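Local coordinates for protein ACDH-11, isoform b (Caenorhabditis elegans, PDB 4Y9J), which is a flavin-containing member of the acyl-CoA dehydrogenase family, built as a four-chain assembly that binds flavin-adenine dinucleotide, at residues B[265-277]-B[284-296]. Sequence-based numbering, arbitrary orientation.
Sequences NLNGIQMVRLKNK and PTAELLLDGAIAE
The beta hairpin of the acyl-CoA dehydrogenase middle domain pairs Gln270 with Leu289 through two backbone bonds, Leu289 N to Gln270 O (2.9 Å) and the return bond to Leu289 O. Asp291 N to Gly268 O extends the ladder to the corner at 291-292, beyond which the chain passes to another face. There the carboxamide of Asn267 reads the backbone of Ile294 with both ends: OD1 accepts from Ile294 N (2.9 Å), the donor tilted from the carbonyl plane, while ND2 donates to a lone pair of Ile294 O, which lies in the amide plane of Asn267, and also serves Lys258 O. With CG anti to the backbone N (chi1 169°), the amide swings across to that strand, and the pair of bonds to Ile294, with the one to Lys258 O, fixes its rotation. Midway the register slips in a beta bulge: Val272 and Arg273 both lie opposite Glu287, whose O takes Val272 N and whose N gives to Arg273 O. The Glu287 carboxylate projects from the bulge, and its OE2 is gripped from opposite faces of its plane, by Arg273 NH1 (2.8 Å) on the syn side and by Lys275 NZ (2.7 Å) from above. Guanidinium and carboxylate planes stand 73° apart, yet OE2 lies near the guanidinium plane. Arg273 also pairs with Asp429 of the second subunit, and Glu287 OE1 bonds to Tyr220 OH, so the network ties the hairpin to strand 214-225 and to the subunit interface. On the reverse face Leu288 CD2 touches both Met271 CG (3.8 Å) and Ile269 CG2 (3.9 Å), Leu288 lying alongside Met271, and Leu274 CD2 touches Ala286 CB. Where the two strands enter the connecting loop, Lys277, bent at chi3 (-84°), curls back to put NZ 2.7 Å from Thr285 OG1; both residues line the flavin-adenine dinucleotide pocket.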
loop_
_atom_site.group_PDB
_atom_site.type_symbol
_atom_site.label_atom_id
_atom_site.label_comp_id
_atom_site.label_asym_id
_atom_site.label_seq_id
_atom_site.Cartn_x
_atom_site.Cartn_y
_atom_site.Cartn_z
ATOM N N ASN B 265 8.788 18.022 20.623
ATOM C CA ASN B 265 8.012 16.944 21.217
ATOM C C ASN B 265 6.588 17.404 21.455
ATOM O O ASN B 265 6.348 18.554 21.800
ATOM C CB ASN B 265 8.576 16.539 22.558
ATOM C CG ASN B 265 9.997 16.008 22.469
ATOM O OD1 ASN B 265 10.373 15.328 21.547
ATOM N ND2 ASN B 265 10.772 16.357 23.420
ATOM N N LEU B 266 5.650 16.483 21.316
ATOM C CA LEU B 266 4.261 16.799 21.625
ATOM C C LEU B 266 4.025 17.270 23.034
ATOM O O LEU B 266 4.578 16.774 24.005
ATOM C CB LEU B 266 3.331 15.603 21.282
ATOM C CG LEU B 266 3.207 15.431 19.786
ATOM C CD1 LEU B 266 2.574 14.100 19.428
ATOM C CD2 LEU B 266 2.355 16.565 19.245
ATOM N N ASN B 267 3.186 18.291 23.152
ATOM C CA ASN B 267 2.872 18.874 24.436
ATOM C C ASN B 267 1.743 18.091 25.168
ATOM O O ASN B 267 0.616 18.485 25.094
ATOM C CB ASN B 267 2.506 20.400 24.255
ATOM C CG ASN B 267 1.906 21.056 25.485
ATOM O OD1 ASN B 267 2.123 20.677 26.626
ATOM N ND2 ASN B 267 1.098 22.083 25.227
ATOM N N GLY B 268 2.090 17.037 25.920
ATOM C CA GLY B 268 1.120 16.218 26.680
ATOM C C GLY B 268 0.072 15.525 25.756
ATOM O O GLY B 268 -1.070 15.352 26.161
ATOM N N ILE B 269 0.399 15.240 24.495
ATOM C CA ILE B 269 -0.548 14.804 23.526
ATOM C C ILE B 269 -0.016 13.546 22.865
ATOM O O ILE B 269 1.173 13.437 22.641
ATOM C CB ILE B 269 -0.712 15.862 22.395
ATOM C CG1 ILE B 269 -1.395 17.120 22.935
ATOM C CG2 ILE B 269 -1.417 15.340 21.156
ATOM C CD1 ILE B 269 -1.054 18.349 22.083
ATOM N N GLN B 270 -0.909 12.607 22.591
ATOM C CA GLN B 270 -0.597 11.434 21.780
ATOM C C GLN B 270 -1.592 11.373 20.668
ATOM O O GLN B 270 -2.823 11.687 20.871
ATOM C CB GLN B 270 -0.681 10.125 22.598
ATOM C CG GLN B 270 0.581 9.842 23.386
ATOM C CD GLN B 270 0.507 8.480 24.068
ATOM O OE1 GLN B 270 -0.453 7.781 23.916
ATOM N NE2 GLN B 270 1.463 8.176 24.839
ATOM N N MET B 271 -1.130 11.049 19.479
ATOM C CA MET B 271 -2.031 10.928 18.383
ATOM C C MET B 271 -2.460 9.462 18.302
ATOM O O MET B 271 -1.659 8.541 17.996
ATOM C CB MET B 271 -1.372 11.354 17.097
ATOM C CG MET B 271 -0.789 12.777 17.045
ATOM S SD MET B 271 -0.355 13.241 15.336
ATOM C CE MET B 271 0.566 14.709 15.741
ATOM N N VAL B 272 -3.715 9.215 18.542
ATOM C CA VAL B 272 -4.205 7.847 18.595
ATOM C C VAL B 272 -4.216 7.222 17.218
ATOM O O VAL B 272 -3.810 6.065 17.096
ATOM C CB VAL B 272 -5.606 7.777 19.276
ATOM C CG1 VAL B 272 -6.128 6.340 19.300
ATOM C CG2 VAL B 272 -5.528 8.309 20.689
ATOM N N ARG B 273 -4.745 7.918 16.215
ATOM C CA ARG B 273 -4.772 7.512 14.829
ATOM C C ARG B 273 -5.068 8.669 13.917
ATOM O O ARG B 273 -5.522 9.708 14.386
ATOM C CB ARG B 273 -5.837 6.390 14.598
ATOM C CG ARG B 273 -7.211 6.948 14.856
ATOM C CD ARG B 273 -8.266 5.889 15.070
ATOM N NE ARG B 273 -8.581 5.322 13.845
ATOM C CZ ARG B 273 -9.698 5.552 13.153
ATOM N NH1 ARG B 273 -10.617 6.329 13.593
ATOM N NH2 ARG B 273 -9.881 4.914 12.010
ATOM N N LEU B 274 -4.781 8.524 12.628
ATOM C CA LEU B 274 -5.300 9.409 11.643
ATOM C C LEU B 274 -6.655 8.886 11.160
ATOM O O LEU B 274 -6.815 7.638 11.041
ATOM C CB LEU B 274 -4.388 9.626 10.455
ATOM C CG LEU B 274 -3.033 10.228 10.820
ATOM C CD1 LEU B 274 -2.194 10.366 9.539
ATOM C CD2 LEU B 274 -3.164 11.499 11.609
ATOM N N LYS B 275 -7.593 9.797 10.915
ATOM C CA LYS B 275 -8.854 9.393 10.287
ATOM C C LYS B 275 -8.639 8.891 8.859
ATOM O O LYS B 275 -7.745 9.320 8.105
ATOM C CB LYS B 275 -9.850 10.552 10.245
ATOM C CG LYS B 275 -10.232 11.169 11.574
ATOM C CD LYS B 275 -10.964 10.162 12.476
ATOM C CE LYS B 275 -11.474 10.936 13.649
ATOM N NZ LYS B 275 -12.234 10.107 14.593
ATOM N N ASN B 276 -9.483 7.931 8.468
ATOM C CA ASN B 276 -9.587 7.453 7.091
ATOM C C ASN B 276 -10.830 8.020 6.427
ATOM O O ASN B 276 -11.944 7.594 6.731
ATOM C CB ASN B 276 -9.611 5.912 7.150
ATOM C CG ASN B 276 -9.768 5.272 5.781
ATOM O OD1 ASN B 276 -9.773 5.903 4.726
ATOM N ND2 ASN B 276 -9.976 3.961 5.823
ATOM N N LYS B 277 -10.651 9.053 5.588
ATOM C CA LYS B 277 -11.731 9.999 5.269
ATOM C C LYS B 277 -12.163 9.858 3.836
ATOM O O LYS B 277 -11.331 9.532 2.942
ATOM C CB LYS B 277 -11.275 11.429 5.499
ATOM C CG LYS B 277 -10.821 11.676 6.938
ATOM C CD LYS B 277 -10.447 13.117 7.231
ATOM C CE LYS B 277 -8.990 13.340 6.783
ATOM N NZ LYS B 277 -8.619 14.784 6.830
ATOM N N PRO B 284 -4.019 16.149 7.420
ATOM C CA PRO B 284 -3.933 15.154 8.485
ATOM C C PRO B 284 -4.955 15.436 9.573
ATOM O O PRO B 284 -4.918 16.525 10.152
ATOM C CB PRO B 284 -2.546 15.349 9.031
ATOM C CG PRO B 284 -2.107 16.667 8.518
ATOM C CD PRO B 284 -2.837 16.995 7.321
ATOM N N THR B 285 -5.886 14.558 9.768
ATOM C CA THR B 285 -6.885 14.726 10.832
ATOM C C THR B 285 -6.697 13.574 11.779
ATOM O O THR B 285 -6.790 12.401 11.404
ATOM C CB THR B 285 -8.328 14.781 10.255
ATOM O OG1 THR B 285 -8.477 15.858 9.312
ATOM C CG2 THR B 285 -9.373 14.844 11.353
ATOM N N ALA B 286 -6.454 13.881 13.050
ATOM C CA ALA B 286 -6.171 12.874 14.064
ATOM C C ALA B 286 -7.176 12.825 15.155
ATOM O O ALA B 286 -7.972 13.771 15.377
ATOM C CB ALA B 286 -4.783 13.189 14.680
ATOM N N GLU B 287 -7.140 11.748 15.909
ATOM C CA GLU B 287 -7.707 11.716 17.241
ATOM C C GLU B 287 -6.566 11.949 18.233
ATOM O O GLU B 287 -5.510 11.304 18.130
ATOM C CB GLU B 287 -8.346 10.372 17.551
ATOM C CG GLU B 287 -9.438 10.003 16.547
ATOM C CD GLU B 287 -9.969 8.586 16.654
ATOM O OE1 GLU B 287 -9.759 7.909 17.711
ATOM O OE2 GLU B 287 -10.613 8.194 15.631
ATOM N N LEU B 288 -6.809 12.799 19.194
ATOM C CA LEU B 288 -5.804 13.204 20.201
ATOM C C LEU B 288 -6.194 12.808 21.576
ATOM O O LEU B 288 -7.288 13.168 22.067
ATOM C CB LEU B 288 -5.514 14.723 20.153
ATOM C CG LEU B 288 -5.110 15.296 18.792
ATOM C CD1 LEU B 288 -4.947 16.803 18.999
ATOM C CD2 LEU B 288 -3.921 14.650 18.198
ATOM N N LEU B 289 -5.263 12.186 22.281
ATOM C CA LEU B 289 -5.418 11.929 23.672
ATOM C C LEU B 289 -4.548 12.910 24.416
ATOM O O LEU B 289 -3.295 12.849 24.331
ATOM C CB LEU B 289 -5.133 10.463 24.010
ATOM C CG LEU B 289 -5.101 10.051 25.475
ATOM C CD1 LEU B 289 -6.408 10.329 26.197
ATOM C CD2 LEU B 289 -4.788 8.570 25.737
ATOM N N LEU B 290 -5.208 13.772 25.173
ATOM C CA LEU B 290 -4.597 14.828 26.011
ATOM C C LEU B 290 -4.429 14.332 27.415
ATOM O O LEU B 290 -5.405 13.978 28.119
ATOM C CB LEU B 290 -5.429 16.097 26.028
ATOM C CG LEU B 290 -5.319 17.106 24.866
ATOM C CD1 LEU B 290 -5.200 16.556 23.500
ATOM C CD2 LEU B 290 -6.437 18.110 24.871
ATOM N N ASP B 291 -3.183 14.276 27.851
ATOM C CA ASP B 291 -2.878 13.894 29.192
ATOM C C ASP B 291 -1.813 14.807 29.741
ATOM O O ASP B 291 -0.613 14.497 29.666
ATOM C CB ASP B 291 -2.405 12.445 29.224
ATOM C CG ASP B 291 -2.061 11.973 30.614
ATOM O OD1 ASP B 291 -2.322 12.671 31.626
ATOM O OD2 ASP B 291 -1.486 10.877 30.692
ATOM N N GLY B 292 -2.241 15.916 30.328
ATOM C CA GLY B 292 -1.296 16.890 30.901
ATOM C C GLY B 292 -0.765 17.914 29.871
ATOM O O GLY B 292 0.295 18.557 30.103
ATOM N N ALA B 293 -1.484 18.119 28.773
ATOM C CA ALA B 293 -1.151 19.181 27.795
ATOM C C ALA B 293 -1.230 20.550 28.444
ATOM O O ALA B 293 -2.234 20.918 28.998
ATOM C CB ALA B 293 -2.094 19.124 26.621
ATOM N N ILE B 294 -0.145 21.292 28.399
ATOM C CA ILE B 294 -0.093 22.626 29.029
ATOM C C ILE B 294 -0.755 23.684 28.152
ATOM O O ILE B 294 -0.401 23.850 26.966
ATOM C CB ILE B 294 1.355 22.981 29.347
ATOM C CG1 ILE B 294 1.884 21.894 30.272
ATOM C CG2 ILE B 294 1.434 24.322 30.078
ATOM C CD1 ILE B 294 3.358 21.976 30.553
ATOM N N ALA B 295 -1.711 24.391 28.746
ATOM C CA ALA B 295 -2.524 25.311 28.023
ATOM C C ALA B 295 -2.829 26.570 28.857
ATOM O O ALA B 295 -2.953 26.503 30.107
ATOM C CB ALA B 295 -3.810 24.641 27.625
ATOM N N GLU B 296 -3.039 27.679 28.148
ATOM C CA GLU B 296 -3.334 28.990 28.812
ATOM C C GLU B 296 -4.805 29.362 28.664
ATOM O O GLU B 296 -5.332 29.328 27.563
ATOM C CB GLU B 296 -2.484 30.072 28.197
ATOM C CG GLU B 296 -1.006 29.794 28.048
ATOM C CD GLU B 296 -0.301 29.386 29.310
ATOM O OE1 GLU B 296 -0.773 29.750 30.403
ATOM O OE2 GLU B 296 0.784 28.732 29.203
HETATM O O HOH W 1 -6.130 12.035 8.334
#